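Local coordinates for MaoC family protein (Mycobacterium tuberculosis H37Rv, PDB 3KHP) that probably catalyses the reversible dehydration of (3R)-hydroxyacyl thioesters to enoyl thioesters, as a hydratase-2-type member of the MaoC family, at residues 121-126 / 139-144; 187-192 / 272-277. One frame throughout, in Å; residues are numbered along the deposited sequence.

Contact 1: 121-126 / 139-144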
loop_
_atom_site.group_PDB
_atom_site.type_symbol
_atom_site.label_atom_id
_atom_site.label_comp_id
_atom_site.label_asym_id
_atom_site.label_seq_id
_atom_site.Cartn_x
_atom_site.Cartn_y
_atom_site.Cartn_z
ATOM N N VAL A 121 2.379 14.823 20.716
ATOM C CA VAL A 121 1.671 14.855 21.976
ATOM C C VAL A 121 0.218 15.034 21.659
ATOM O O VAL A 121 -0.118 15.782 20.749
ATOM C CB VAL A 121 2.145 16.033 22.858
ATOM C CG1 VAL A 121 1.175 16.266 24.026
ATOM C CG2 VAL A 121 3.622 15.806 23.318
ATOM N N THR A 122 -0.643 14.331 22.390
ATOM C CA THR A 122 -2.080 14.464 22.193
ATOM C C THR A 122 -2.827 14.909 23.463
ATOM O O THR A 122 -2.296 14.911 24.585
ATOM C CB THR A 122 -2.704 13.145 21.711
ATOM O OG1 THR A 122 -2.701 12.209 22.783
ATOM C CG2 THR A 122 -1.926 12.572 20.542
ATOM N N GLU A 123 -4.090 15.253 23.271
ATOM C CA GLU A 123 -4.833 15.913 24.310
ATOM C C GLU A 123 -6.335 15.794 24.148
ATOM O O GLU A 123 -6.870 15.885 23.047
ATOM C CB GLU A 123 -4.475 17.383 24.271
ATOM C CG GLU A 123 -5.116 18.173 25.386
ATOM C CD GLU A 123 -4.778 19.644 25.314
ATOM O OE1 GLU A 123 -3.928 20.056 24.440
ATOM O OE2 GLU A 123 -5.387 20.364 26.137
ATOM N N VAL A 124 -7.014 15.642 25.263
ATOM C CA VAL A 124 -8.461 15.698 25.265
ATOM C C VAL A 124 -8.843 17.160 25.203
ATOM O O VAL A 124 -8.690 17.886 26.176
ATOM C CB VAL A 124 -9.052 15.030 26.529
ATOM C CG1 VAL A 124 -10.560 15.016 26.455
ATOM C CG2 VAL A 124 -8.484 13.648 26.694
ATOM N N ALA A 125 -9.296 17.599 24.037
ATOM C CA ALA A 125 -9.583 18.996 23.814
ATOM C C ALA A 125 -10.905 19.359 24.422
ATOM O O ALA A 125 -11.059 20.449 24.942
ATOM C CB ALA A 125 -9.613 19.340 22.318
ATOM N N ASP A 126 -11.873 18.468 24.301
ATOM C CA ASP A 126 -13.220 18.784 24.735
ATOM C C ASP A 126 -14.014 17.511 24.891
ATOM O O ASP A 126 -13.726 16.490 24.229
ATOM C CB ASP A 126 -13.921 19.752 23.776
ATOM C CG ASP A 126 -15.083 20.510 24.438
ATOM O OD1 ASP A 126 -15.187 20.481 25.686
ATOM O OD2 ASP A 126 -15.901 21.152 23.725
ATOM N N VAL A 139 -13.380 15.252 21.715
ATOM C CA VAL A 139 -12.466 15.938 20.797
ATOM C C VAL A 139 -11.025 15.749 21.226
ATOM O O VAL A 139 -10.639 16.112 22.326
ATOM C CB VAL A 139 -12.815 17.430 20.621
ATOM C CG1 VAL A 139 -11.940 18.075 19.521
ATOM C CG2 VAL A 139 -14.248 17.564 20.247
ATOM N N LEU A 140 -10.247 15.139 20.341
ATOM C CA LEU A 140 -8.854 14.828 20.596
ATOM C C LEU A 140 -7.979 15.679 19.668
ATOM O O LEU A 140 -8.320 15.890 18.526
ATOM C CB LEU A 140 -8.608 13.332 20.416
ATOM C CG LEU A 140 -9.639 12.409 21.093
ATOM C CD1 LEU A 140 -9.391 10.945 20.724
ATOM C CD2 LEU A 140 -9.635 12.591 22.608
ATOM N N ARG A 141 -6.872 16.197 20.176
ATOM C CA ARG A 141 -6.082 17.142 19.431
ATOM C C ARG A 141 -4.686 16.659 19.463
ATOM O O ARG A 141 -4.204 16.345 20.527
ATOM C CB ARG A 141 -6.106 18.537 20.056
ATOM C CG ARG A 141 -5.196 19.532 19.309
ATOM C CD ARG A 141 -4.802 20.733 20.128
ATOM N NE ARG A 141 -5.914 21.632 20.351
ATOM C CZ ARG A 141 -6.335 22.060 21.544
ATOM N NH1 ARG A 141 -5.747 21.691 22.679
ATOM N NH2 ARG A 141 -7.374 22.880 21.588
ATOM N N GLY A 142 -4.030 16.614 18.300
ATOM C CA GLY A 142 -2.646 16.166 18.215
ATOM C C GLY A 142 -1.731 17.294 17.781
ATOM O O GLY A 142 -2.098 18.085 16.971
ATOM N N ARG A 143 -0.532 17.331 18.308
ATOM C CA ARG A 143 0.445 18.338 17.970
ATOM C C ARG A 143 1.741 17.635 17.704
ATOM O O ARG A 143 2.237 16.934 18.598
ATOM C CB ARG A 143 0.685 19.326 19.123
ATOM C CG ARG A 143 -0.317 20.420 19.243
ATOM C CD ARG A 143 -0.079 21.262 20.585
ATOM N NE ARG A 143 1.197 21.969 20.533
ATOM C CZ ARG A 143 1.389 23.097 19.870
ATOM N NH1 ARG A 143 0.385 23.665 19.224
ATOM N NH2 ARG A 143 2.593 23.657 19.843
ATOM N N GLY A 144 2.301 17.852 16.509
ATOM C CA GLY A 144 3.566 17.244 16.146
ATOM C C GLY A 144 4.656 18.259 15.852
ATOM O O GLY A 144 4.464 19.125 15.023
#

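Contact 2: 187-192 / 272-277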
loop_
_atom_site.group_PDB
_atom_site.type_symbol
_atom_site.label_atom_id
_atom_site.label_comp_id
_atom_site.label_asym_id
_atom_site.label_seq_id
_atom_site.Cartn_x
_atom_site.Cartn_y
_atom_site.Cartn_z
ATOM N N ASP A 187 -17.735 26.111 -7.712
ATOM C CA ASP A 187 -16.716 26.617 -8.597
ATOM C C ASP A 187 -15.978 25.471 -9.303
ATOM O O ASP A 187 -15.465 25.644 -10.406
ATOM C CB ASP A 187 -15.733 27.481 -7.779
ATOM C CG ASP A 187 -16.406 28.715 -7.172
ATOM O OD1 ASP A 187 -17.298 29.273 -7.826
ATOM O OD2 ASP A 187 -16.062 29.129 -6.047
ATOM N N ALA A 188 -15.922 24.301 -8.679
ATOM C CA ALA A 188 -15.179 23.183 -9.267
ATOM C C ALA A 188 -15.685 21.855 -8.720
ATOM O O ALA A 188 -16.090 21.751 -7.546
ATOM C CB ALA A 188 -13.682 23.347 -9.026
ATOM N N ARG A 189 -15.748 20.880 -9.617
ATOM C CA ARG A 189 -16.090 19.516 -9.278
ATOM C C ARG A 189 -14.951 18.611 -9.745
ATOM O O ARG A 189 -14.709 18.492 -10.943
ATOM C CB ARG A 189 -17.408 19.117 -9.938
ATOM C CG ARG A 189 -17.985 17.807 -9.413
ATOM C CD ARG A 189 -19.261 17.410 -10.151
ATOM N NE ARG A 189 -20.413 18.176 -9.689
ATOM C CZ ARG A 189 -21.227 17.788 -8.711
ATOM N NH1 ARG A 189 -21.023 16.625 -8.081
ATOM N NH2 ARG A 189 -22.243 18.566 -8.361
ATOM N N ILE A 190 -14.259 17.993 -8.782
ATOM C CA ILE A 190 -13.146 17.112 -9.064
ATOM C C ILE A 190 -13.539 15.691 -8.710
ATOM O O ILE A 190 -13.713 15.373 -7.549
ATOM C CB ILE A 190 -11.915 17.515 -8.295
ATOM C CG1 ILE A 190 -11.727 19.021 -8.372
ATOM C CG2 ILE A 190 -10.662 16.729 -8.804
ATOM C CD1 ILE A 190 -11.570 19.548 -9.766
ATOM N N ASP A 191 -13.725 14.867 -9.738
ATOM C CA ASP A 191 -13.967 13.450 -9.581
ATOM C C ASP A 191 -12.683 12.674 -9.391
ATOM O O ASP A 191 -11.712 12.857 -10.127
ATOM C CB ASP A 191 -14.689 12.897 -10.798
ATOM C CG ASP A 191 -16.129 13.334 -10.863
ATOM O OD1 ASP A 191 -16.606 13.900 -9.873
ATOM O OD2 ASP A 191 -16.783 13.123 -11.904
ATOM N N MET A 192 -12.678 11.794 -8.398
ATOM C CA MET A 192 -11.551 10.916 -8.167
ATOM C C MET A 192 -12.082 9.508 -8.004
ATOM O O MET A 192 -12.881 9.215 -7.119
ATOM C CB MET A 192 -10.796 11.336 -6.923
ATOM C CG MET A 192 -10.098 12.663 -7.002
ATOM S SD MET A 192 -8.585 12.588 -7.939
ATOM C CE MET A 192 -7.894 14.212 -7.542
ATOM N N SER A 272 -16.707 12.498 -5.842
ATOM C CA SER A 272 -16.807 13.875 -6.386
ATOM C C SER A 272 -16.674 14.945 -5.340
ATOM O O SER A 272 -17.597 15.151 -4.569
ATOM C CB SER A 272 -18.190 14.149 -6.991
ATOM O OG SER A 272 -18.339 13.535 -8.220
ATOM N N THR A 273 -15.582 15.688 -5.369
ATOM C CA THR A 273 -15.371 16.760 -4.439
ATOM C C THR A 273 -15.771 18.106 -5.060
ATOM O O THR A 273 -15.163 18.564 -6.019
ATOM C CB THR A 273 -13.963 16.765 -3.983
ATOM O OG1 THR A 273 -13.708 15.506 -3.390
ATOM C CG2 THR A 273 -13.746 17.823 -2.949
ATOM N N VAL A 274 -16.822 18.694 -4.506
ATOM C CA VAL A 274 -17.378 19.950 -4.969
ATOM C C VAL A 274 -16.896 21.079 -4.094
ATOM O O VAL A 274 -16.993 21.025 -2.881
ATOM C CB VAL A 274 -18.935 19.939 -5.012
ATOM C CG1 VAL A 274 -19.388 19.221 -6.242
ATOM C CG2 VAL A 274 -19.551 19.316 -3.753
ATOM N N ILE A 275 -16.356 22.099 -4.733
ATOM C CA ILE A 275 -15.598 23.104 -4.043
ATOM C C ILE A 275 -16.184 24.487 -4.363
ATOM O O ILE A 275 -16.688 24.712 -5.464
ATOM C CB ILE A 275 -14.133 23.046 -4.476
ATOM C CG1 ILE A 275 -13.559 21.625 -4.268
ATOM C CG2 ILE A 275 -13.313 24.094 -3.729
ATOM C CD1 ILE A 275 -12.153 21.428 -4.850
ATOM N N TRP A 276 -16.111 25.394 -3.388
ATOM C CA TRP A 276 -16.547 26.772 -3.547
ATOM C C TRP A 276 -15.471 27.639 -2.981
ATOM O O TRP A 276 -15.182 27.529 -1.772
ATOM C CB TRP A 276 -17.820 27.058 -2.734
ATOM C CG TRP A 276 -19.067 26.442 -3.230
ATOM C CD1 TRP A 276 -20.025 27.043 -3.985
ATOM C CD2 TRP A 276 -19.527 25.116 -2.986
ATOM N NE1 TRP A 276 -21.053 26.165 -4.241
ATOM C CE2 TRP A 276 -20.766 24.973 -3.638
ATOM C CE3 TRP A 276 -19.014 24.029 -2.285
ATOM C CZ2 TRP A 276 -21.484 23.792 -3.610
ATOM C CZ3 TRP A 276 -19.744 22.862 -2.255
ATOM C CH2 TRP A 276 -20.956 22.752 -2.907
ATOM N N ARG A 277 -14.872 28.491 -3.819
ATOM C CA ARG A 277 -13.939 29.509 -3.337
ATOM C C ARG A 277 -14.738 30.608 -2.650
ATOM O O ARG A 277 -15.666 31.170 -3.220
ATOM C CB ARG A 277 -13.105 30.091 -4.485
ATOM C CG ARG A 277 -12.064 29.126 -5.012
ATOM C CD ARG A 277 -11.347 29.683 -6.217
ATOM N NE ARG A 277 -10.223 28.839 -6.613
ATOM C CZ ARG A 277 -10.311 27.838 -7.482
ATOM N NH1 ARG A 277 -11.472 27.546 -8.060
ATOM N NH2 ARG A 277 -9.229 27.132 -7.779
HETATM O O HOH W 1 -12.822 13.886 -5.407
#

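Contact 1: 121-126 / 139-144
A125 and D126 both face V139, forming a classic beta bulge in an antiparallel hairpin of what is probably the first hot-dog half of the chain, the hydratase 2 N-terminal domain. Both of their backbone amides turn to V139 O: A125 N is 2.6 Å from it, whereas the bond from D126 N is weak at 3.3 Å. The register shifts by one residue there, and V139 N returns a bond to D126 O at 2.8 Å. The methyl of A125 leans over the partner strand, with CB 3.9 Å from V139 CG1, and also lies above one face of the R141 guanidinium, toward its rim. At the edge of that guanidinium, in its plane, E123 OE1 meets R141 NH1 in a 3.0 Å salt bridge whose hydrogen-bond geometry is weak. The extended E123 chain runs beside R141, whose bend at chi3 (-71°) brings NH1 to OE1. The carboxylate and guanidinium planes lie 72° apart, and a single oxygen makes the contact. Between the backbones, R141 N bonds to E123 O, while the return bond from E123 N to R141 O is weak; V121 and R143 form a reciprocal hydrogen-bonded pair. T122, V124 and L140 occupy the other, buried face, with V124 CG2 and L140 CD2 loosely apposed at 4.4 Å. T122 OG1 bonds to T33 OG1, and V124 is backbone-bonded to G30 and A31. Strand 116-129 is followed across the sheet by strand 136-145 and then strand 152-162, which pairs with L140 and G142 and packs L157 against V139 and R141.

Contact 2: 187-192 / 272-277
I190 O is held by two donors, T273 N at 2.9 Å and a water at 2.8 Å. The amide sits above the carbonyl plane rather than on a lone pair. The same water accepts a bond from T273 OG1, 2.7 Å away, and so links this hydroxyl to the opposite strand; T273 OG1 also bonds to T287 OG1. I190 N completes the pair with a nearly straight bond to T273 O. On the other face of the two strands, R189 lies alongside V274. In the conformer given here, one of two deposited, its CG is anti to the backbone N and its chain bends at chi3 (-78°), which lays the guanidinium flat over the methyl: V274 CG1 stands 3.4 Å from R189 CZ, over the centre of the group. Strand 188-192 is the last strand of the sheet within this chain, added antiparallel to strand 271-279, whose other side pairs with strand 282-289. At the start of this edge strand, D187 and A188 both face I275 in a classic beta bulge; both amides bond weakly to I275 O, while I275 N bonds to A188 O at 2.8 Å. D187 OD2 reaches further along, taking R277 N on its anti lone pair at 2.6 Å, while OD1 forms a salt bridge with R184. On the face bearing I190 and I275, I190 CG1 lies 4.3 Å from I275 CD1, and L242 of helix 231-245 packs on I275.

In the fold
Contact 1 closes before contact 2 opens along the chain, and the two lie on opposite sides of the chain's centre. Their own centres are 30 Å apart and their nearest atoms about 22 Å, so they do not touch. They nevertheless belong to one long antiparallel sheet: contact 1 joins neighbouring strands near one end, where 36-40 is outermost, and contact 2 forms the other end. Consistent with the double hot-dog fold of hydratase 2 enzymes, contact 1 lies in the probable first half and contact 2 at the edge of the second, the halves meeting through neighbouring strands 103-108 and 254-261. One is a local hairpin; the other brings together segments separated by 79 residues, including helix 231-245.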